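Local coordinates for superoxide dismutase (Acidilobus saccharovorans, PDB 4FFK), which catalyses the dismutation of superoxide to oxygen and hydrogen peroxide at a bound ferric ion, as an iron superoxide dismutase, at residues Pro22-Asn27 and Leu94-Met99; Ala100-Gly105 and Trp200-Trp205; Asn118-Ser123 and Thr152-Ile157. One frame throughout, in Å; residues are numbered along the deposited sequence.

From the N terminus, the loop 22-27 lies ahead of the long helix 37-66, and interaction 1 joins it to 94-99, in the last part of helix 75-97, closing a span that is mostly the alpha-hairpin. The chain then runs straight into 100-105, where interaction 2 opens; its partner 200-205 follows helix 192-199, so this contact encloses the three-stranded sheet and the helices from 111-121 to 192-199. Interaction 3 falls within that span and joins the end of helix 111-121 to strand 155-161. Interactions 1 and 2 touch where Asn-98 O lies 2.7 Å from Asn-204 N, a probable hydrogen bond. Interaction 3 stands apart, its centre about 25 Å from that of interaction 1; both reach the second subunit.

Interaction 1. Residues Pro22-Asn27 and Leu94-Met99; sequences PPLPYN and LYWLNM
Tyr-26 holds CG between its backbone N and carbonyl carbon, the crowded position, with chi1 (31°) displaced from the staggered value and partly eclipsed; this carries the phenol across to 94-99. Trp-96, with CG anti to its carbonyl carbon (chi1 -47°), lays its indole so that one face is presented to Leu-24. The phenol OH donates to Trp-96 O over 2.7 Å, meeting an in-plane lone pair of the carbonyl. That oxygen also accepts from Met-99 N, so two donors grip it. The methyl Met-99 CE comes to 3.5 Å from Tyr-26 OH. Leu-24 lays CD1 over the indole face, a CH-pi contact 4.0 Å from the six-ring centroid; Tyr-95 CD1 lies against the opposite face, toward its rim. Pro-25 lies across both Trp-96 and Leu-97: its CD packs 3.6 Å from Trp-96 CB, and its CG meets Leu-97 CD2 at 3.8 Å. The indole's NE1 hydrogen-bonds His-48 ND1, and its ring meets the iron ligand His-43 edge to face. With the Trp-96 side chain about 6 Å from the iron, the loop 22-27 packs on a second-shell tryptophan, part of the aromatic surround of the metal site known from iron and manganese superoxide dismutases.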
loop_
_atom_site.group_PDB
_atom_site.type_symbol
_atom_site.label_atom_id
_atom_site.label_comp_id
_atom_site.label_asym_id
_atom_site.label_seq_id
_atom_site.Cartn_x
_atom_site.Cartn_y
_atom_site.Cartn_z
ATOM N N PRO A 22 -22.452 1.590 -15.581
ATOM C CA PRO A 22 -23.724 0.897 -15.601
ATOM C C PRO A 22 -24.821 1.730 -14.895
ATOM O O PRO A 22 -24.538 2.498 -14.022
ATOM C CB PRO A 22 -23.427 -0.405 -14.850
ATOM C CG PRO A 22 -22.446 0.017 -13.816
ATOM C CD PRO A 22 -21.567 1.074 -14.504
ATOM N N PRO A 23 -26.081 1.592 -15.323
ATOM C CA PRO A 23 -27.174 2.292 -14.656
ATOM C C PRO A 23 -27.358 1.758 -13.211
ATOM O O PRO A 23 -27.165 0.586 -12.984
ATOM C CB PRO A 23 -28.379 1.905 -15.501
ATOM C CG PRO A 23 -28.030 0.565 -16.100
ATOM C CD PRO A 23 -26.531 0.576 -16.281
ATOM N N LEU A 24 -27.691 2.610 -12.259
ATOM C CA LEU A 24 -28.163 2.137 -10.966
ATOM C C LEU A 24 -29.266 1.042 -11.172
ATOM O O LEU A 24 -30.054 1.116 -12.116
ATOM C CB LEU A 24 -28.666 3.328 -10.171
ATOM C CG LEU A 24 -28.630 3.250 -8.666
ATOM C CD1 LEU A 24 -27.115 3.100 -8.128
ATOM C CD2 LEU A 24 -29.292 4.516 -8.063
ATOM N N PRO A 25 -29.257 -0.024 -10.366
ATOM C CA PRO A 25 -30.264 -1.081 -10.553
ATOM C C PRO A 25 -31.655 -0.766 -9.924
ATOM O O PRO A 25 -32.420 -1.700 -9.660
ATOM C CB PRO A 25 -29.643 -2.306 -9.851
ATOM C CG PRO A 25 -28.239 -1.928 -9.507
ATOM C CD PRO A 25 -28.249 -0.422 -9.375
ATOM N N TYR A 26 -31.931 0.517 -9.678
ATOM C CA TYR A 26 -33.114 0.993 -8.957
ATOM C C TYR A 26 -33.027 2.501 -9.082
ATOM O O TYR A 26 -31.993 3.062 -9.466
ATOM C CB TYR A 26 -33.129 0.558 -7.475
ATOM C CG TYR A 26 -31.744 0.422 -6.887
ATOM C CD1 TYR A 26 -31.038 1.548 -6.483
ATOM C CD2 TYR A 26 -31.134 -0.834 -6.766
ATOM C CE1 TYR A 26 -29.728 1.436 -5.943
ATOM C CE2 TYR A 26 -29.838 -0.961 -6.239
ATOM C CZ TYR A 26 -29.152 0.173 -5.842
ATOM O OH TYR A 26 -27.860 0.058 -5.359
ATOM N N ASN A 27 -34.115 3.186 -8.775
ATOM C CA ASN A 27 -34.094 4.615 -8.811
ATOM C C ASN A 27 -33.284 5.089 -7.623
ATOM O O ASN A 27 -33.038 4.334 -6.649
ATOM C CB ASN A 27 -35.522 5.135 -8.732
ATOM C CG ASN A 27 -36.365 4.288 -7.811
ATOM O OD1 ASN A 27 -37.097 3.388 -8.256
ATOM N ND2 ASN A 27 -36.201 4.499 -6.519
ATOM N N LEU A 94 -20.600 -3.968 -8.369
ATOM C CA LEU A 94 -21.039 -4.984 -7.399
ATOM C C LEU A 94 -21.855 -4.356 -6.298
ATOM O O LEU A 94 -23.002 -4.790 -5.988
ATOM C CB LEU A 94 -19.816 -5.671 -6.797
ATOM C CG LEU A 94 -20.060 -6.780 -5.789
ATOM C CD1 LEU A 94 -20.957 -7.844 -6.422
ATOM C CD2 LEU A 94 -18.709 -7.386 -5.396
ATOM N N TYR A 95 -21.279 -3.351 -5.670
ATOM C CA TYR A 95 -21.952 -2.655 -4.592
ATOM C C TYR A 95 -23.411 -2.292 -4.933
ATOM O O TYR A 95 -24.290 -2.590 -4.148
ATOM C CB TYR A 95 -21.187 -1.393 -4.330
ATOM C CG TYR A 95 -21.696 -0.514 -3.249
ATOM C CD1 TYR A 95 -22.022 0.803 -3.523
ATOM C CD2 TYR A 95 -21.705 -0.956 -1.907
ATOM C CE1 TYR A 95 -22.421 1.639 -2.547
ATOM C CE2 TYR A 95 -22.062 -0.096 -0.912
ATOM C CZ TYR A 95 -22.468 1.180 -1.250
ATOM O OH TYR A 95 -22.838 2.030 -0.283
ATOM N N TRP A 96 -23.642 -1.642 -6.069
ATOM C CA TRP A 96 -25.048 -1.272 -6.410
ATOM C C TRP A 96 -25.925 -2.471 -6.567
ATOM O O TRP A 96 -27.102 -2.421 -6.161
ATOM C CB TRP A 96 -25.117 -0.483 -7.698
ATOM C CG TRP A 96 -24.138 0.612 -7.802
ATOM C CD1 TRP A 96 -23.239 0.797 -8.808
ATOM C CD2 TRP A 96 -23.987 1.703 -6.914
ATOM N NE1 TRP A 96 -22.562 1.952 -8.620
ATOM C CE2 TRP A 96 -22.958 2.526 -7.451
ATOM C CE3 TRP A 96 -24.577 2.065 -5.702
ATOM C CZ2 TRP A 96 -22.526 3.683 -6.814
ATOM C CZ3 TRP A 96 -24.155 3.236 -5.079
ATOM C CH2 TRP A 96 -23.128 4.017 -5.644
ATOM N N LEU A 97 -25.390 -3.509 -7.201
ATOM C CA LEU A 97 -26.140 -4.742 -7.515
ATOM C C LEU A 97 -26.507 -5.482 -6.243
ATOM O O LEU A 97 -27.561 -6.172 -6.148
ATOM C CB LEU A 97 -25.344 -5.639 -8.456
ATOM C CG LEU A 97 -25.207 -5.110 -9.895
ATOM C CD1 LEU A 97 -24.176 -5.985 -10.625
ATOM C CD2 LEU A 97 -26.614 -5.116 -10.661
ATOM N N ASN A 98 -25.675 -5.318 -5.237
ATOM C CA ASN A 98 -25.855 -5.991 -3.992
ATOM C C ASN A 98 -26.942 -5.364 -3.104
ATOM O O ASN A 98 -27.187 -5.853 -2.036
ATOM C CB ASN A 98 -24.570 -5.892 -3.167
ATOM C CG ASN A 98 -23.450 -6.793 -3.665
ATOM O OD1 ASN A 98 -22.275 -6.507 -3.390
ATOM N ND2 ASN A 98 -23.786 -7.906 -4.336
ATOM N N MET A 99 -27.475 -4.234 -3.512
ATOM C CA MET A 99 -28.496 -3.557 -2.764
ATOM C C MET A 99 -29.850 -3.578 -3.511
ATOM O O MET A 99 -29.932 -3.793 -4.746
ATOM C CB MET A 99 -28.075 -2.156 -2.441
ATOM C CG MET A 99 -26.880 -2.182 -1.459
ATOM S SD MET A 99 -26.406 -0.574 -0.968
ATOM C CE MET A 99 -25.829 0.208 -2.515
#

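Interaction 2. Residues Ala100-Gly105 and Trp200-Trp205; sequences APKGKG and WDLINW
Ala-100 and Leu-202 supply the polar link between the two loops: Ala-100 N donates to Leu-202 O over 2.7 Å. The N-H...O angle is a bent 137°, although the nitrogen stays in the carbonyl plane of Leu-202, with a C=O...N angle of 158°. Within the loop 100-105, Gly-105 N bonds back to Pro-101 O and closes a turn.

Van der Waals contacts flank this bond. Ala-100 CB sits 3.6 Å from Asn-204 CB. The isobutyl group of Leu-202 has CG anti to its carbonyl carbon (chi1 -68°), which brings the methyl CD2 back to the loop, 3.6 Å from Ala-100 O and 3.9 Å from Lys-102 CA. Backbone meets backbone at Gly-105, whose CA lies 3.2 Å from Ile-203 O; a beta carbon there would run into the carbonyl oxygens of Leu-202 and Ile-203, so the close approach depends on the missing side chain.

The charged pair is looser. The side chains of Lys-102 and Asp-201 run side by side and point the same way, with Lys-102 CE 3.8 Å from Asp-201 CB. Lys-102 NZ and Asp-201 OD2 stay 4.2 Å apart, beyond a salt bridge, and at most a weak, longer-range attraction is likely.

Asn-204 is the N-cap residue of helix 205-216, while 100-105 connects helix 75-97 to helix 111-121. Ile-203 packs on Leu-175 of strand 172-178; in the loop leading to helix 37-66, Leu-202 touches Leu-31 and Lys-102 touches Ile-34.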
loop_
_atom_site.group_PDB
_atom_site.type_symbol
_atom_site.label_atom_id
_atom_site.label_comp_id
_atom_site.label_asym_id
_atom_site.label_seq_id
_atom_site.Cartn_x
_atom_site.Cartn_y
_atom_site.Cartn_z
ATOM N N ALA A 100 -30.898 -3.404 -2.732
ATOM C CA ALA A 100 -32.255 -3.429 -3.280
ATOM C C ALA A 100 -33.077 -2.534 -2.378
ATOM O O ALA A 100 -32.800 -2.450 -1.173
ATOM C CB ALA A 100 -32.820 -4.870 -3.311
ATOM N N PRO A 101 -34.093 -1.863 -2.956
ATOM C CA PRO A 101 -34.995 -0.973 -2.214
ATOM C C PRO A 101 -35.239 -1.444 -0.788
ATOM O O PRO A 101 -35.357 -2.681 -0.544
ATOM C CB PRO A 101 -36.278 -1.060 -3.025
ATOM C CG PRO A 101 -35.780 -1.131 -4.410
ATOM C CD PRO A 101 -34.569 -2.055 -4.336
ATOM N N LYS A 102 -35.305 -0.475 0.134
ATOM C CA LYS A 102 -35.397 -0.755 1.570
ATOM C C LYS A 102 -36.479 -1.792 1.856
ATOM O O LYS A 102 -36.348 -2.619 2.771
ATOM C CB LYS A 102 -35.706 0.531 2.354
ATOM C CG LYS A 102 -35.131 0.549 3.786
ATOM C CD LYS A 102 -36.021 -0.041 4.884
ATOM C CE LYS A 102 -35.139 -0.726 5.934
ATOM N NZ LYS A 102 -35.733 -0.846 7.294
ATOM N N GLY A 103 -37.557 -1.725 1.083
ATOM C CA GLY A 103 -38.574 -2.762 1.134
ATOM C C GLY A 103 -37.997 -4.114 0.782
ATOM O O GLY A 103 -37.896 -5.009 1.642
ATOM N N LYS A 104 -37.585 -4.242 -0.479
ATOM C CA LYS A 104 -37.291 -5.533 -1.102
ATOM C C LYS A 104 -36.082 -6.312 -0.554
ATOM O O LYS A 104 -36.217 -7.486 -0.219
ATOM C CB LYS A 104 -37.221 -5.366 -2.622
ATOM C CG LYS A 104 -38.488 -4.737 -3.233
ATOM C CD LYS A 104 -38.911 -5.451 -4.553
ATOM C CE LYS A 104 -39.923 -4.629 -5.374
ATOM N NZ LYS A 104 -41.051 -4.063 -4.536
ATOM N N GLY A 105 -34.914 -5.669 -0.452
ATOM C CA GLY A 105 -33.692 -6.335 0.028
ATOM C C GLY A 105 -33.708 -6.508 1.539
ATOM O O GLY A 105 -34.726 -6.270 2.170
ATOM N N TRP A 200 -26.967 -3.478 6.010
ATOM C CA TRP A 200 -27.555 -4.831 6.071
ATOM C C TRP A 200 -28.966 -4.918 5.555
ATOM O O TRP A 200 -29.334 -5.916 4.915
ATOM C CB TRP A 200 -27.460 -5.426 7.479
ATOM C CG TRP A 200 -26.022 -5.712 7.859
ATOM C CD1 TRP A 200 -25.213 -4.911 8.551
ATOM C CD2 TRP A 200 -25.226 -6.825 7.441
ATOM N NE1 TRP A 200 -23.966 -5.469 8.674
ATOM C CE2 TRP A 200 -23.938 -6.630 7.962
ATOM C CE3 TRP A 200 -25.462 -7.927 6.622
ATOM C CZ2 TRP A 200 -22.906 -7.532 7.746
ATOM C CZ3 TRP A 200 -24.440 -8.846 6.430
ATOM C CH2 TRP A 200 -23.190 -8.635 6.983
ATOM N N ASP A 201 -29.738 -3.862 5.789
ATOM C CA ASP A 201 -31.163 -3.848 5.390
ATOM C C ASP A 201 -31.393 -3.604 3.920
ATOM O O ASP A 201 -32.539 -3.636 3.448
ATOM C CB ASP A 201 -31.921 -2.799 6.193
ATOM C CG ASP A 201 -31.880 -3.097 7.676
ATOM O OD1 ASP A 201 -31.806 -4.285 8.005
ATOM O OD2 ASP A 201 -31.880 -2.165 8.496
ATOM N N LEU A 202 -30.311 -3.301 3.195
ATOM C CA LEU A 202 -30.415 -3.068 1.771
ATOM C C LEU A 202 -29.951 -4.244 0.963
ATOM O O LEU A 202 -30.117 -4.269 -0.258
ATOM C CB LEU A 202 -29.569 -1.860 1.409
ATOM C CG LEU A 202 -30.054 -0.513 1.932
ATOM C CD1 LEU A 202 -29.235 0.553 1.328
ATOM C CD2 LEU A 202 -31.537 -0.342 1.495
ATOM N N ILE A 203 -29.349 -5.225 1.617
ATOM C CA ILE A 203 -28.717 -6.295 0.829
ATOM C C ILE A 203 -29.739 -7.030 -0.007
ATOM O O ILE A 203 -30.749 -7.530 0.511
ATOM C CB ILE A 203 -27.881 -7.263 1.686
ATOM C CG1 ILE A 203 -26.704 -6.507 2.278
ATOM C CG2 ILE A 203 -27.306 -8.403 0.824
ATOM C CD1 ILE A 203 -26.141 -7.135 3.502
ATOM N N ASN A 204 -29.513 -7.015 -1.309
ATOM C CA ASN A 204 -30.167 -7.939 -2.187
ATOM C C ASN A 204 -29.530 -9.325 -2.127
ATOM O O ASN A 204 -28.617 -9.683 -2.891
ATOM C CB ASN A 204 -30.244 -7.370 -3.578
ATOM C CG ASN A 204 -31.062 -8.240 -4.493
ATOM O OD1 ASN A 204 -31.396 -7.832 -5.568
ATOM N ND2 ASN A 204 -31.320 -9.464 -4.082
ATOM N N TRP A 205 -30.037 -10.143 -1.220
ATOM C CA TRP A 205 -29.491 -11.486 -1.053
ATOM C C TRP A 205 -29.708 -12.432 -2.248
ATOM O O TRP A 205 -29.035 -13.468 -2.357
ATOM C CB TRP A 205 -29.937 -12.122 0.272
ATOM C CG TRP A 205 -29.228 -11.566 1.432
ATOM C CD1 TRP A 205 -29.742 -10.722 2.371
ATOM C CD2 TRP A 205 -27.851 -11.776 1.792
ATOM N NE1 TRP A 205 -28.790 -10.417 3.306
ATOM C CE2 TRP A 205 -27.615 -11.038 2.974
ATOM C CE3 TRP A 205 -26.788 -12.501 1.213
ATOM C CZ2 TRP A 205 -26.355 -10.991 3.599
ATOM C CZ3 TRP A 205 -25.555 -12.500 1.859
ATOM C CH2 TRP A 205 -25.348 -11.742 3.037
#

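Interaction 3. Residues Asn118-Ser123 and Thr152-Ile157; sequences NKFFGS and TGDLRI
Phe-120 meets the turn before strand 155-161 with one ring face. Asp-154 CA stands over that face in a CH-pi contact, 3.9 Å from the centroid. Leu-155 N lies over the same face, 3.4 Å from Phe-120 CD2. The carboxylate is turned 42° from the ring plane and brings Asp-154 OD1 to 3.1 Å from Phe-120 CE1, where the oxygen sits above the ring plane.

Apolar packing continues toward the strand. Leu-155, with CG anti to its carbonyl carbon (chi1 -67°), sets CG 3.7 Å from Phe-120 CD2; its CB lies 3.8 Å from Phe-121 CE1. Phe-121 crosses Ile-157 obliquely, its CE2 3.5 Å from Ile-157 CD1. The end of helix 111-121 is thereby packed on an outer strand, within this chain, of the three-stranded antiparallel sheet in the C-terminal alpha/beta domain of the Fe/Mn dismutase fold; Phe-127 of helix 124-136 also touches both Phe-121 and Ile-157. An alanine at Phe-120 would probably uncover Asp-154 CA and Leu-155 N, leaving a gap between helix and turn in which Leu-155 could shift.

Polar bonds shape the turn from within. Thr-152 OG1 accepts from Asp-154 N, an ST turn. Arg-156 NH1 forms a salt bridge with Asp-154 OD2, which presents its anti lone pair, the oxygen lying 26° out of the guanidinium plane. Asp-154 OD2 also accepts from the backbone N of Lys-17 of the second subunit, and Arg-156 NH2 bonds the backbone O of Lys-17 and Tyr-19 OH of that subunit.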
loop_
_atom_site.group_PDB
_atom_site.type_symbol
_atom_site.label_atom_id
_atom_site.label_comp_id
_atom_site.label_asym_id
_atom_site.label_seq_id
_atom_site.Cartn_x
_atom_site.Cartn_y
_atom_site.Cartn_z
ATOM N N ASN A 118 -23.837 -20.031 6.910
ATOM C CA ASN A 118 -23.838 -20.840 8.112
ATOM C C ASN A 118 -22.651 -21.806 8.182
ATOM O O ASN A 118 -22.025 -21.953 9.228
ATOM C CB ASN A 118 -25.176 -21.566 8.243
ATOM C CG ASN A 118 -26.294 -20.622 8.560
ATOM O OD1 ASN A 118 -26.069 -19.597 9.206
ATOM N ND2 ASN A 118 -27.520 -20.956 8.124
ATOM N N LYS A 119 -22.340 -22.459 7.065
ATOM C CA LYS A 119 -21.236 -23.422 7.056
ATOM C C LYS A 119 -19.890 -22.773 7.413
ATOM O O LYS A 119 -19.132 -23.291 8.226
ATOM C CB LYS A 119 -21.179 -24.174 5.718
ATOM C CG LYS A 119 -20.015 -25.142 5.612
ATOM C CD LYS A 119 -20.099 -25.918 4.303
ATOM C CE LYS A 119 -19.041 -27.002 4.319
ATOM N NZ LYS A 119 -18.860 -27.651 2.996
ATOM N N PHE A 120 -19.629 -21.598 6.835
ATOM C CA PHE A 120 -18.277 -21.039 6.951
ATOM C C PHE A 120 -18.119 -20.044 8.110
ATOM O O PHE A 120 -17.008 -19.806 8.582
ATOM C CB PHE A 120 -17.815 -20.506 5.596
ATOM C CG PHE A 120 -17.831 -21.546 4.523
ATOM C CD1 PHE A 120 -17.057 -22.719 4.661
ATOM C CD2 PHE A 120 -18.605 -21.400 3.371
ATOM C CE1 PHE A 120 -17.061 -23.691 3.666
ATOM C CE2 PHE A 120 -18.638 -22.408 2.375
ATOM C CZ PHE A 120 -17.870 -23.553 2.535
ATOM N N PHE A 121 -19.229 -19.521 8.630
ATOM C CA PHE A 121 -19.143 -18.602 9.772
ATOM C C PHE A 121 -19.964 -19.038 10.985
ATOM O O PHE A 121 -19.959 -18.369 12.033
ATOM C CB PHE A 121 -19.554 -17.182 9.367
ATOM C CG PHE A 121 -18.865 -16.706 8.134
ATOM C CD1 PHE A 121 -19.402 -17.011 6.894
ATOM C CD2 PHE A 121 -17.645 -16.020 8.230
ATOM C CE1 PHE A 121 -18.784 -16.601 5.709
ATOM C CE2 PHE A 121 -16.980 -15.628 7.041
ATOM C CZ PHE A 121 -17.573 -15.898 5.801
ATOM N N GLY A 122 -20.671 -20.149 10.828
ATOM C CA GLY A 122 -21.365 -20.727 11.979
ATOM C C GLY A 122 -22.829 -20.356 11.967
ATOM O O GLY A 122 -23.702 -21.226 12.163
ATOM N N SER A 123 -23.102 -19.066 11.750
ATOM C CA SER A 123 -24.460 -18.527 11.712
ATOM C C SER A 123 -24.425 -17.249 10.938
ATOM O O SER A 123 -23.360 -16.643 10.828
ATOM C CB SER A 123 -24.961 -18.216 13.128
ATOM O OG SER A 123 -24.112 -17.293 13.778
ATOM N N THR A 152 -10.992 -23.553 -2.619
ATOM C CA THR A 152 -11.411 -24.382 -1.512
ATOM C C THR A 152 -12.895 -24.621 -1.535
ATOM O O THR A 152 -13.383 -25.575 -0.925
ATOM C CB THR A 152 -11.002 -23.811 -0.146
ATOM O OG1 THR A 152 -11.539 -22.495 0.000
ATOM C CG2 THR A 152 -9.500 -23.802 0.031
ATOM N N GLY A 153 -13.597 -23.741 -2.214
ATOM C CA GLY A 153 -15.030 -23.625 -2.067
ATOM C C GLY A 153 -15.478 -22.878 -0.813
ATOM O O GLY A 153 -16.672 -22.724 -0.620
ATOM N N ASP A 154 -14.540 -22.404 0.017
ATOM C CA ASP A 154 -14.869 -21.631 1.244
ATOM C C ASP A 154 -15.290 -20.198 0.878
ATOM O O ASP A 154 -14.812 -19.637 -0.107
ATOM C CB ASP A 154 -13.682 -21.563 2.214
ATOM C CG ASP A 154 -13.505 -22.827 3.083
ATOM O OD1 ASP A 154 -14.089 -23.884 2.753
ATOM O OD2 ASP A 154 -12.812 -22.780 4.114
ATOM N N LEU A 155 -16.231 -19.642 1.651
ATOM C CA LEU A 155 -16.421 -18.202 1.669
ATOM C C LEU A 155 -15.291 -17.622 2.429
ATOM O O LEU A 155 -14.830 -18.220 3.355
ATOM C CB LEU A 155 -17.779 -17.819 2.290
ATOM C CG LEU A 155 -18.976 -18.254 1.434
ATOM C CD1 LEU A 155 -20.238 -17.910 2.173
ATOM C CD2 LEU A 155 -19.046 -17.565 0.063
ATOM N N ARG A 156 -14.841 -16.419 2.040
ATOM C CA ARG A 156 -13.807 -15.717 2.796
ATOM C C ARG A 156 -14.257 -14.274 2.878
ATOM O O ARG A 156 -14.829 -13.762 1.926
ATOM C CB ARG A 156 -12.444 -15.700 2.047
ATOM C CG ARG A 156 -11.800 -17.047 1.854
ATOM C CD ARG A 156 -11.267 -17.654 3.152
ATOM N NE ARG A 156 -10.610 -18.930 2.819
ATOM C CZ ARG A 156 -10.927 -20.113 3.329
ATOM N NH1 ARG A 156 -11.822 -20.235 4.307
ATOM N NH2 ARG A 156 -10.270 -21.181 2.913
ATOM N N ILE A 157 -14.024 -13.679 4.020
ATOM C CA ILE A 157 -14.226 -12.229 4.153
ATOM C C ILE A 157 -12.912 -11.544 3.790
ATOM O O ILE A 157 -11.866 -11.875 4.281
ATOM C CB ILE A 157 -14.655 -11.877 5.538
ATOM C CG1 ILE A 157 -16.073 -12.437 5.758
ATOM C CG2 ILE A 157 -14.638 -10.297 5.746
ATOM C CD1 ILE A 157 -16.606 -12.158 7.187
#